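Local coordinates for Non-structural protein 2 (Infectious bronchitis virus, PDB 7F52) that is of unknown precise function but is a non-structural protein of a gammacoronavirus, consistent with a role in the viral replication cycle, at residues Asp44-Arg49 against Leu146-Lys151; Val190-Lys195 against Ala244-Ala249; Arg367-Ser372 against Phe424-Ala429; Thr513-Phe518 against Gln549-Leu554. All coordinates share one frame; numbering follows the deposited sequence.

Contact 1: residues Asp44-Arg49 against Leu146-Lys151; sequences DAFAVR and LQVAAK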
# COMPACT_ATOMS: atom_id res chain seq x y z
N ASP A 44 -12.88 -25.05 -1.87
CA ASP A 44 -12.22 -26.19 -2.47
C ASP A 44 -13.18 -27.39 -2.50
O ASP A 44 -13.18 -28.17 -3.47
CB ASP A 44 -10.94 -26.49 -1.71
CG ASP A 44 -10.28 -27.79 -2.12
OD1 ASP A 44 -10.22 -28.10 -3.33
OD2 ASP A 44 -9.78 -28.50 -1.21
N ALA A 45 -14.01 -27.55 -1.46
CA ALA A 45 -15.01 -28.62 -1.47
C ALA A 45 -15.93 -28.40 -2.65
O ALA A 45 -16.18 -29.32 -3.43
CB ALA A 45 -15.81 -28.66 -0.17
N PHE A 46 -16.40 -27.17 -2.79
CA PHE A 46 -17.27 -26.82 -3.90
C PHE A 46 -16.57 -27.12 -5.22
O PHE A 46 -17.17 -27.74 -6.09
CB PHE A 46 -17.67 -25.34 -3.80
CG PHE A 46 -18.64 -24.91 -4.86
CD1 PHE A 46 -19.71 -25.70 -5.20
CD2 PHE A 46 -18.50 -23.69 -5.49
CE1 PHE A 46 -20.61 -25.30 -6.17
CE2 PHE A 46 -19.39 -23.28 -6.47
CZ PHE A 46 -20.45 -24.09 -6.80
N ALA A 47 -15.31 -26.72 -5.34
CA ALA A 47 -14.52 -26.85 -6.57
C ALA A 47 -14.28 -28.29 -7.01
O ALA A 47 -14.43 -28.63 -8.18
CB ALA A 47 -13.19 -26.13 -6.41
N VAL A 48 -13.85 -29.11 -6.07
CA VAL A 48 -13.65 -30.52 -6.32
C VAL A 48 -14.95 -31.17 -6.85
O VAL A 48 -14.95 -31.78 -7.93
CB VAL A 48 -13.18 -31.24 -5.05
CG1 VAL A 48 -13.36 -32.77 -5.16
CG2 VAL A 48 -11.73 -30.84 -4.75
N ARG A 49 -16.05 -31.01 -6.11
CA ARG A 49 -17.32 -31.62 -6.51
C ARG A 49 -17.78 -31.18 -7.90
O ARG A 49 -18.42 -31.96 -8.60
CB ARG A 49 -18.42 -31.30 -5.48
CG ARG A 49 -19.82 -31.73 -5.88
CD ARG A 49 -19.96 -33.26 -6.02
NE ARG A 49 -21.17 -33.63 -6.75
CZ ARG A 49 -22.23 -34.23 -6.19
NH1 ARG A 49 -22.23 -34.53 -4.90
NH2 ARG A 49 -23.29 -34.53 -6.93
N LEU A 146 -21.78 -32.29 2.38
CA LEU A 146 -23.24 -32.18 2.33
C LEU A 146 -23.61 -30.77 1.88
O LEU A 146 -24.55 -30.58 1.09
CB LEU A 146 -23.85 -32.52 3.70
CG LEU A 146 -23.66 -33.97 4.19
CD1 LEU A 146 -23.83 -34.09 5.70
CD2 LEU A 146 -24.60 -34.92 3.47
N GLN A 147 -22.85 -29.78 2.34
CA GLN A 147 -23.15 -28.37 2.04
C GLN A 147 -22.96 -28.04 0.57
O GLN A 147 -23.37 -26.98 0.09
CB GLN A 147 -22.31 -27.46 2.92
CG GLN A 147 -22.97 -27.25 4.25
CD GLN A 147 -22.00 -26.90 5.32
OE1 GLN A 147 -20.78 -26.99 5.13
NE2 GLN A 147 -22.52 -26.53 6.48
N VAL A 148 -22.41 -28.99 -0.15
CA VAL A 148 -22.03 -28.78 -1.53
C VAL A 148 -22.71 -29.83 -2.44
O VAL A 148 -22.60 -29.79 -3.67
CB VAL A 148 -20.47 -28.75 -1.59
CG1 VAL A 148 -19.87 -29.82 -2.49
CG2 VAL A 148 -20.01 -27.34 -1.94
N ALA A 149 -23.51 -30.70 -1.80
CA ALA A 149 -24.28 -31.78 -2.45
C ALA A 149 -25.27 -31.37 -3.56
O ALA A 149 -25.70 -30.21 -3.65
CB ALA A 149 -25.06 -32.55 -1.38
N ALA A 150 -25.65 -32.36 -4.37
CA ALA A 150 -26.55 -32.15 -5.51
C ALA A 150 -28.01 -32.32 -5.12
O ALA A 150 -28.90 -31.83 -5.82
CB ALA A 150 -26.21 -33.09 -6.64
N LYS A 151 -28.27 -33.03 -4.03
CA LYS A 151 -29.65 -33.13 -3.60
C LYS A 151 -30.03 -31.89 -2.81
O LYS A 151 -29.64 -31.71 -1.65
CB LYS A 151 -29.89 -34.39 -2.77
CG LYS A 151 -31.36 -34.60 -2.46
CD LYS A 151 -31.65 -36.03 -2.04
CE LYS A 151 -33.16 -36.29 -1.99
NZ LYS A 151 -33.80 -35.91 -3.27

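Contact 2: residues Val190-Lys195 against Ala244-Ala249; sequences VRIFQK and ASINGA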
# COMPACT_ATOMS: atom_id res chain seq x y z
N VAL A 190 -29.43 -11.74 8.23
CA VAL A 190 -30.47 -12.71 8.49
C VAL A 190 -31.56 -12.61 7.42
O VAL A 190 -32.00 -13.63 6.86
CB VAL A 190 -31.10 -12.56 9.91
CG1 VAL A 190 -32.49 -13.25 9.97
CG2 VAL A 190 -30.17 -13.14 10.98
N ARG A 191 -31.99 -11.39 7.12
CA ARG A 191 -33.04 -11.18 6.14
C ARG A 191 -32.69 -11.74 4.77
O ARG A 191 -33.53 -12.34 4.12
CB ARG A 191 -33.38 -9.70 6.01
CG ARG A 191 -34.46 -9.43 4.96
CD ARG A 191 -34.91 -7.97 4.96
NE ARG A 191 -33.94 -7.09 4.32
CZ ARG A 191 -33.87 -6.92 3.00
NH1 ARG A 191 -34.71 -7.59 2.21
NH2 ARG A 191 -32.97 -6.09 2.47
N ILE A 192 -31.45 -11.56 4.33
CA ILE A 192 -31.07 -11.96 2.97
C ILE A 192 -30.76 -13.47 2.88
O ILE A 192 -31.05 -14.11 1.87
CB ILE A 192 -29.86 -11.14 2.45
CG1 ILE A 192 -30.21 -9.65 2.44
CG2 ILE A 192 -29.46 -11.59 1.06
CD1 ILE A 192 -31.41 -9.32 1.56
N PHE A 193 -30.20 -14.03 3.93
CA PHE A 193 -29.95 -15.45 3.95
C PHE A 193 -31.25 -16.23 4.10
O PHE A 193 -31.34 -17.39 3.66
CB PHE A 193 -28.99 -15.83 5.07
CG PHE A 193 -27.55 -15.84 4.65
CD1 PHE A 193 -27.05 -16.90 3.92
CD2 PHE A 193 -26.70 -14.78 4.99
CE1 PHE A 193 -25.72 -16.92 3.52
CE2 PHE A 193 -25.39 -14.80 4.60
CZ PHE A 193 -24.89 -15.87 3.86
N GLN A 194 -32.26 -15.62 4.72
CA GLN A 194 -33.55 -16.30 4.82
C GLN A 194 -34.20 -16.41 3.45
O GLN A 194 -34.63 -17.48 3.05
CB GLN A 194 -34.49 -15.58 5.78
CG GLN A 194 -35.71 -16.44 6.19
CD GLN A 194 -36.75 -16.54 5.09
OE1 GLN A 194 -37.03 -15.56 4.40
NE2 GLN A 194 -37.33 -17.73 4.91
N LYS A 195 -34.28 -15.30 2.74
CA LYS A 195 -34.81 -15.27 1.39
C LYS A 195 -34.09 -16.26 0.46
O LYS A 195 -34.72 -16.97 -0.34
CB LYS A 195 -34.72 -13.85 0.85
CG LYS A 195 -35.19 -13.64 -0.58
CD LYS A 195 -34.94 -12.19 -1.05
CE LYS A 195 -35.78 -11.20 -0.25
NZ LYS A 195 -35.91 -9.83 -0.87
N ALA A 244 -24.94 -9.70 -2.46
CA ALA A 244 -24.62 -8.28 -2.63
C ALA A 244 -25.69 -7.38 -2.07
O ALA A 244 -25.40 -6.26 -1.66
CB ALA A 244 -24.38 -7.94 -4.11
N SER A 245 -26.93 -7.85 -2.04
CA SER A 245 -28.01 -7.02 -1.56
C SER A 245 -27.81 -6.65 -0.09
O SER A 245 -28.42 -5.69 0.41
CB SER A 245 -29.36 -7.72 -1.77
OG SER A 245 -29.29 -9.02 -1.24
N ILE A 246 -26.98 -7.42 0.62
CA ILE A 246 -26.58 -7.05 1.98
C ILE A 246 -25.83 -5.72 1.97
O ILE A 246 -26.13 -4.82 2.76
CB ILE A 246 -25.70 -8.13 2.64
CG1 ILE A 246 -26.56 -9.26 3.19
CG2 ILE A 246 -24.86 -7.53 3.78
CD1 ILE A 246 -25.77 -10.51 3.49
N ASN A 247 -24.84 -5.60 1.08
CA ASN A 247 -24.15 -4.33 0.87
C ASN A 247 -25.16 -3.24 0.55
O ASN A 247 -25.14 -2.16 1.17
CB ASN A 247 -23.12 -4.45 -0.25
CG ASN A 247 -21.89 -5.25 0.19
OD1 ASN A 247 -21.64 -5.43 1.39
ND2 ASN A 247 -21.12 -5.73 -0.79
N GLY A 248 -26.05 -3.54 -0.40
CA GLY A 248 -27.08 -2.60 -0.85
C GLY A 248 -27.86 -2.01 0.31
O GLY A 248 -27.96 -0.79 0.43
N ALA A 249 -28.37 -2.87 1.19
CA ALA A 249 -29.14 -2.41 2.35
C ALA A 249 -28.30 -1.54 3.28
O ALA A 249 -28.76 -0.50 3.74
CB ALA A 249 -29.71 -3.61 3.11
O HOH W 1 -31.45 -5.25 -0.26

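Contact 3: residues Arg367-Ser372 against Phe424-Ala429; sequences RVVCLS and FTLAKA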
# COMPACT_ATOMS: atom_id res chain seq x y z
N ARG A 367 -6.32 31.81 -0.56
CA ARG A 367 -5.47 32.57 0.33
C ARG A 367 -5.94 34.04 0.32
O ARG A 367 -5.90 34.71 -0.72
CB ARG A 367 -4.03 32.44 -0.15
CG ARG A 367 -2.96 32.51 0.87
CD ARG A 367 -1.69 32.69 0.08
NE ARG A 367 -0.47 32.34 0.79
CZ ARG A 367 0.72 32.28 0.22
NH1 ARG A 367 0.85 32.54 -1.08
NH2 ARG A 367 1.78 31.92 0.94
N VAL A 368 -6.41 34.53 1.45
CA VAL A 368 -7.03 35.84 1.47
C VAL A 368 -6.05 36.93 1.89
O VAL A 368 -5.49 36.91 2.98
CB VAL A 368 -8.25 35.88 2.40
CG1 VAL A 368 -8.89 37.27 2.32
CG2 VAL A 368 -9.26 34.80 2.04
N VAL A 369 -5.87 37.89 0.98
CA VAL A 369 -4.95 39.01 1.15
C VAL A 369 -5.68 40.35 1.30
O VAL A 369 -6.50 40.74 0.46
CB VAL A 369 -4.01 39.11 -0.03
CG1 VAL A 369 -2.93 40.14 0.25
CG2 VAL A 369 -3.40 37.74 -0.32
N CYS A 370 -5.38 41.06 2.38
CA CYS A 370 -5.99 42.37 2.61
C CYS A 370 -5.17 43.52 1.99
O CYS A 370 -4.02 43.72 2.37
CB CYS A 370 -6.16 42.60 4.10
SG CYS A 370 -6.77 44.25 4.46
N LEU A 371 -5.75 44.26 1.04
CA LEU A 371 -5.11 45.46 0.49
C LEU A 371 -5.38 46.69 1.34
O LEU A 371 -6.24 47.51 1.01
CB LEU A 371 -5.58 45.73 -0.94
CG LEU A 371 -5.28 44.57 -1.89
CD1 LEU A 371 -5.91 44.77 -3.26
CD2 LEU A 371 -3.77 44.39 -2.01
N SER A 372 -4.61 46.84 2.41
CA SER A 372 -4.83 47.89 3.40
C SER A 372 -4.78 49.33 2.86
O SER A 372 -5.45 50.22 3.38
CB SER A 372 -3.82 47.74 4.53
OG SER A 372 -4.28 48.39 5.70
N PHE A 424 -2.81 37.93 6.01
CA PHE A 424 -1.76 38.22 4.99
C PHE A 424 -2.08 39.55 4.32
O PHE A 424 -2.93 39.58 3.45
CB PHE A 424 -1.89 37.16 3.90
CG PHE A 424 -0.57 36.72 3.32
CD1 PHE A 424 0.35 37.65 2.90
CD2 PHE A 424 -0.25 35.38 3.22
CE1 PHE A 424 1.57 37.25 2.37
CE2 PHE A 424 0.96 34.98 2.70
CZ PHE A 424 1.87 35.92 2.27
N THR A 425 -1.39 40.61 4.70
CA THR A 425 -1.76 41.91 4.10
C THR A 425 -0.63 42.49 3.26
O THR A 425 0.53 42.35 3.64
CB THR A 425 -2.19 42.87 5.21
OG1 THR A 425 -1.78 44.20 4.89
CG2 THR A 425 -1.62 42.50 6.56
N LEU A 426 -1.01 43.22 2.20
CA LEU A 426 -0.10 43.98 1.36
C LEU A 426 -0.40 45.33 1.99
O LEU A 426 -1.41 45.48 2.69
CB LEU A 426 -0.24 43.63 -0.12
CG LEU A 426 0.41 42.38 -0.71
CD1 LEU A 426 0.23 42.39 -2.23
CD2 LEU A 426 1.86 42.28 -0.36
N ALA A 427 0.45 46.33 1.75
CA ALA A 427 0.23 47.65 2.34
C ALA A 427 1.04 48.57 1.41
O ALA A 427 1.57 48.14 0.39
CB ALA A 427 0.50 48.00 3.79
N LYS A 428 1.11 49.85 1.77
CA LYS A 428 1.83 50.86 0.99
C LYS A 428 3.34 50.71 0.82
O LYS A 428 3.99 51.49 0.12
CB LYS A 428 1.88 52.19 1.74
CG LYS A 428 1.96 53.40 0.84
CD LYS A 428 2.14 54.67 1.64
CE LYS A 428 1.43 54.61 2.98
NZ LYS A 428 1.67 55.86 3.76
N ALA A 429 3.89 49.68 1.46
CA ALA A 429 5.32 49.43 1.45
C ALA A 429 5.43 48.13 0.67
O ALA A 429 6.32 47.32 0.92
CB ALA A 429 5.98 49.28 2.82

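Contact 4: residues Thr513-Phe518 against Gln549-Leu554; sequences TKVVDF and QHCFQL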
# COMPACT_ATOMS: atom_id res chain seq x y z
N THR A 513 17.35 56.35 -15.60
CA THR A 513 17.00 57.33 -14.58
C THR A 513 16.36 58.55 -15.22
O THR A 513 15.43 59.15 -14.68
CB THR A 513 18.22 57.76 -13.76
OG1 THR A 513 18.95 56.60 -13.34
CG2 THR A 513 17.80 58.59 -12.55
N LYS A 514 16.88 58.92 -16.38
CA LYS A 514 16.27 59.98 -17.15
C LYS A 514 14.84 59.57 -17.48
O LYS A 514 13.91 60.32 -17.18
CB LYS A 514 17.06 60.29 -18.42
CG LYS A 514 18.31 61.13 -18.18
CD LYS A 514 18.02 62.63 -18.23
CE LYS A 514 19.14 63.42 -17.59
NZ LYS A 514 20.42 62.67 -17.74
N VAL A 515 14.66 58.39 -18.07
CA VAL A 515 13.34 57.97 -18.58
C VAL A 515 12.32 57.77 -17.45
O VAL A 515 11.15 58.15 -17.58
CB VAL A 515 13.46 56.69 -19.42
CG1 VAL A 515 12.10 56.30 -20.00
CG2 VAL A 515 14.44 56.92 -20.55
N VAL A 516 12.76 57.23 -16.32
CA VAL A 516 11.92 57.12 -15.14
C VAL A 516 11.36 58.48 -14.68
O VAL A 516 10.14 58.63 -14.52
CB VAL A 516 12.69 56.45 -13.98
CG1 VAL A 516 11.91 56.54 -12.70
CG2 VAL A 516 12.99 54.99 -14.31
N ASP A 517 12.24 59.46 -14.49
CA ASP A 517 11.89 60.76 -13.89
C ASP A 517 10.90 61.59 -14.70
O ASP A 517 10.20 62.44 -14.16
CB ASP A 517 13.16 61.59 -13.64
CG ASP A 517 13.75 61.37 -12.25
OD1 ASP A 517 13.18 60.55 -11.50
OD2 ASP A 517 14.78 62.00 -11.92
N PHE A 518 10.85 61.34 -16.00
CA PHE A 518 9.97 62.07 -16.90
C PHE A 518 8.63 61.37 -17.02
O PHE A 518 7.62 62.00 -17.32
CB PHE A 518 10.68 62.21 -18.24
CG PHE A 518 9.82 62.64 -19.39
CD1 PHE A 518 9.04 61.72 -20.07
CD2 PHE A 518 9.88 63.94 -19.86
CE1 PHE A 518 8.28 62.11 -21.16
CE2 PHE A 518 9.13 64.34 -20.94
CZ PHE A 518 8.33 63.42 -21.60
N GLN A 549 8.34 66.97 -26.83
CA GLN A 549 8.70 66.77 -25.44
C GLN A 549 9.04 65.29 -25.35
O GLN A 549 8.24 64.43 -25.71
CB GLN A 549 7.62 67.15 -24.41
CG GLN A 549 8.17 67.43 -23.02
CD GLN A 549 9.11 68.64 -22.99
OE1 GLN A 549 9.02 69.53 -23.84
NE2 GLN A 549 10.02 68.66 -22.01
N HIS A 550 10.26 65.00 -24.91
CA HIS A 550 10.66 63.63 -24.65
C HIS A 550 12.02 63.54 -24.02
O HIS A 550 12.75 64.52 -23.95
CB HIS A 550 10.86 62.84 -25.95
CG HIS A 550 12.13 63.14 -26.67
ND1 HIS A 550 13.34 62.59 -26.31
CD2 HIS A 550 12.37 63.88 -27.78
CE1 HIS A 550 14.28 63.01 -27.13
NE2 HIS A 550 13.72 63.79 -28.04
N CYS A 551 12.36 62.34 -23.58
CA CYS A 551 13.40 62.17 -22.59
C CYS A 551 14.67 61.46 -23.01
O CYS A 551 15.48 61.04 -22.17
CB CYS A 551 12.64 61.46 -21.49
SG CYS A 551 12.06 59.75 -21.90
N PHE A 552 14.85 61.33 -24.32
CA PHE A 552 15.95 60.56 -24.86
C PHE A 552 17.09 61.35 -25.48
O PHE A 552 17.71 60.89 -26.45
CB PHE A 552 15.34 59.66 -25.93
CG PHE A 552 14.24 58.78 -25.42
CD1 PHE A 552 14.49 57.85 -24.42
CD2 PHE A 552 12.96 58.88 -25.93
CE1 PHE A 552 13.49 57.05 -23.94
CE2 PHE A 552 11.95 58.07 -25.46
CZ PHE A 552 12.21 57.15 -24.46
N GLN A 553 17.38 62.54 -24.94
CA GLN A 553 18.51 63.30 -25.46
C GLN A 553 19.77 62.47 -25.31
O GLN A 553 20.46 62.22 -26.31
CB GLN A 553 18.68 64.66 -24.75
CG GLN A 553 17.96 65.85 -25.41
CD GLN A 553 18.24 65.99 -26.90
OE1 GLN A 553 19.29 65.57 -27.40
NE2 GLN A 553 17.30 66.60 -27.62
N LEU A 554 20.04 62.00 -24.09
CA LEU A 554 21.20 61.15 -23.81
C LEU A 554 21.36 60.06 -24.87
O LEU A 554 22.46 59.78 -25.32
CB LEU A 554 21.10 60.50 -22.42
CG LEU A 554 21.01 61.37 -21.16
CD1 LEU A 554 21.77 60.72 -20.00
CD2 LEU A 554 21.51 62.78 -21.42

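Contact 1: residues Asp44-Arg49 against Leu146-Lys151
Phe-46 on helix 42-57 and Val-148, just past the end of helix 140-147, bring the two backbones to 5.7 Å between their CA atoms, so a helix side meets a short connection rather than a second helix axis. Val-148 carries the contact, and its two methyls divide the work. CG2 lies against Phe-46, 3.4 Å from Phe-46 CA and slanting past the CB end of the side chain. CG1 fits between Ala-45 and Arg-49, 3.6 Å from Arg-49 CB and 3.8 Å from Ala-45 O. Arg-49 runs past Val-148 in the opposite sense; CG lies anti to the backbone N (chi1 173°), and a bend at chi2 of 64° carries the guanidinium toward Ala-150, with NH2 3.3 Å from Ala-150 CB. The charge itself is met elsewhere: NE pairs with Asp-53, one turn further along the helix, and NH1 with Asp-29. Asp-29 also accepts hydrogen bonds from the backbone N of Ala-150 and Lys-151, which ties the connection to the arginine through a shared carboxylate. Lys-151 is the N-cap of helix 152-158, and the arrangement is a helix-to-loop packing in which an interhelical turn of the N-terminal region sits on the flank of helix 42-57.

Contact 2: residues Val190-Lys195 against Ala244-Ala249
Ile-192 and Ile-246 meet at a slant in the middle of an antiparallel helix pair, where the segment axes approach to 9.6 Å at 148° between their N-to-C directions. The contact is made through inner branches: CG1 of Ile-192 lies 3.7 Å from CG1 of Ile-246, and CB of Ile-192 is almost as near to that same atom. With chi1 at -60° Ile-192 CG1 lies beside the backbone N and CG2 anti to it; the bend at chi2 then brings CD1 as well as CG2 to Ser-245 OG, each 3.5 Å away. The serine hydroxyl is thus set against methyl groups at this interface. Ile-246 CD1 extends to Phe-193 CE2, a looser approach of 4.4 Å, and the phenylalanine ring in turn meets Phe-217 of helix 206-219. Toward the exposed side, Arg-191 bends at chi3 (76°) and lays one guanidinium face over Ile-192 CD1, while Gln-188 accepts from its NE. Ala-249 CB comes up at the guanidinium edge. A water in the plane of that group bridges the two helices, accepting from Arg-191 NH2 at 3.2 Å and donating to the backbone Ser-245 O at 3.1 Å.

Contact 3: residues Arg367-Ser372 against Phe424-Ala429
Val-369 turns CG1 anti to its own amide nitrogen (chi1 -172°), which sets that methyl over the neighbouring strand, 3.2 Å from Phe-424 O and 4.1 Å from Leu-426 CG. Arg-367, extended from CG to NE, slants across the Phe-424 side chain: the edge carbon CE2 of the phenylalanine stands over one face of the guanidinium, 3.6 Å from NE, with the two planes 73° apart. The steep angle argues against a flat stack. The charge is directed elsewhere, NH2 forming a salt bridge with Asp-313. The strands run parallel, with segment axes 38° apart, and Cys-370 supplies both ends of the central pairing. Its N donates to Phe-424 O at 3.1 Å, and its O accepts from Leu-426 N, also at 3.1 Å, each donor tilted from the carbonyl plane. The following bond, Ser-372 N to Leu-426 O, is weak at 3.5 Å, consistent with strand pairing fading as 367-371 ends. Leu-371 centres an inverse gamma turn there. Thr-425 OG1 donates to Leu-426 O from above the carbonyl plane. Val-369, Leu-371, Phe-424 and Leu-426 point to one face, Leu-371 and Leu-426 side by side and pointing the same way; Cys-370 and Thr-425 occupy the other. Strand 357-371 is also paired in parallel with 412-415, through backbone bonds of Val-369 and Leu-371, so it lies between 412-415 and 424-426 in the mixed sheet. Helix 432-439 packs on Phe-424 and Leu-426 through Leu-438, and Ile-379 of helix 377-390 touches both Leu-371 and Leu-426.

Contact 4: residues Thr513-Phe518 against Gln549-Leu554
Cys-551 sits at the centre, its CB over one face of the Phe-518 ring, 4.0 Å from the centroid and 24° off the normal, which defines a CH-pi contact. Its SG reaches the same ring obliquely, 4.6 Å from the centroid, and also rests on both methyls of Val-515, 3.9 Å from Val-515 CG2. The cysteine chi1 of 67° sets SG between the backbone N and the carbonyl carbon, pointing it at the valine. Gln-549 CG approaches the edge of the Phe-518 ring close to its plane, 3.8 Å from CE2, and the glutamine amide is turned only 16° from the ring. Cys-551 SG also lies over one face of the Phe-552 ring, offset toward its rim, and Val-515 CG2 meets Phe-552 CE1 at 3.5 Å. Nearer the exposed side, the Lys-514 chain crosses Leu-554 at about a right angle. Further out, Phe-552 N donates to His-550 ND1 at 2.8 Å in the imidazole plane, a nearly straight bond that ties Phe-552, the N-cap residue of helix 553-561, back to His-550. Phe-526 packs edge-to-face with Phe-518 and touches Cys-551 and Phe-552. The contact is therefore one of dispersion and sulfur-aromatic packing, and the accepting ND1 is consistent with that nitrogen being unprotonated.

How the contacts relate
The four contacts follow one another in series along an elongated chain with a radius of gyration of 44 Å. Contacts 1 and 2 fall on one side of the chain's centre, with centres 23 Å apart and nearest atoms about 11 Å apart. Contacts 3 and 4 lie on the opposite side, their centres 33 Å apart and nearest atoms about 16 Å apart. The two ends are widely separated: contacts 1 and 4 have centres 98 Å apart, and even contacts 2 and 3 are 59 Å apart between centres. No two touch; they are separate packing sites: helix with turn, helix pair, parallel strands and helix with turn again.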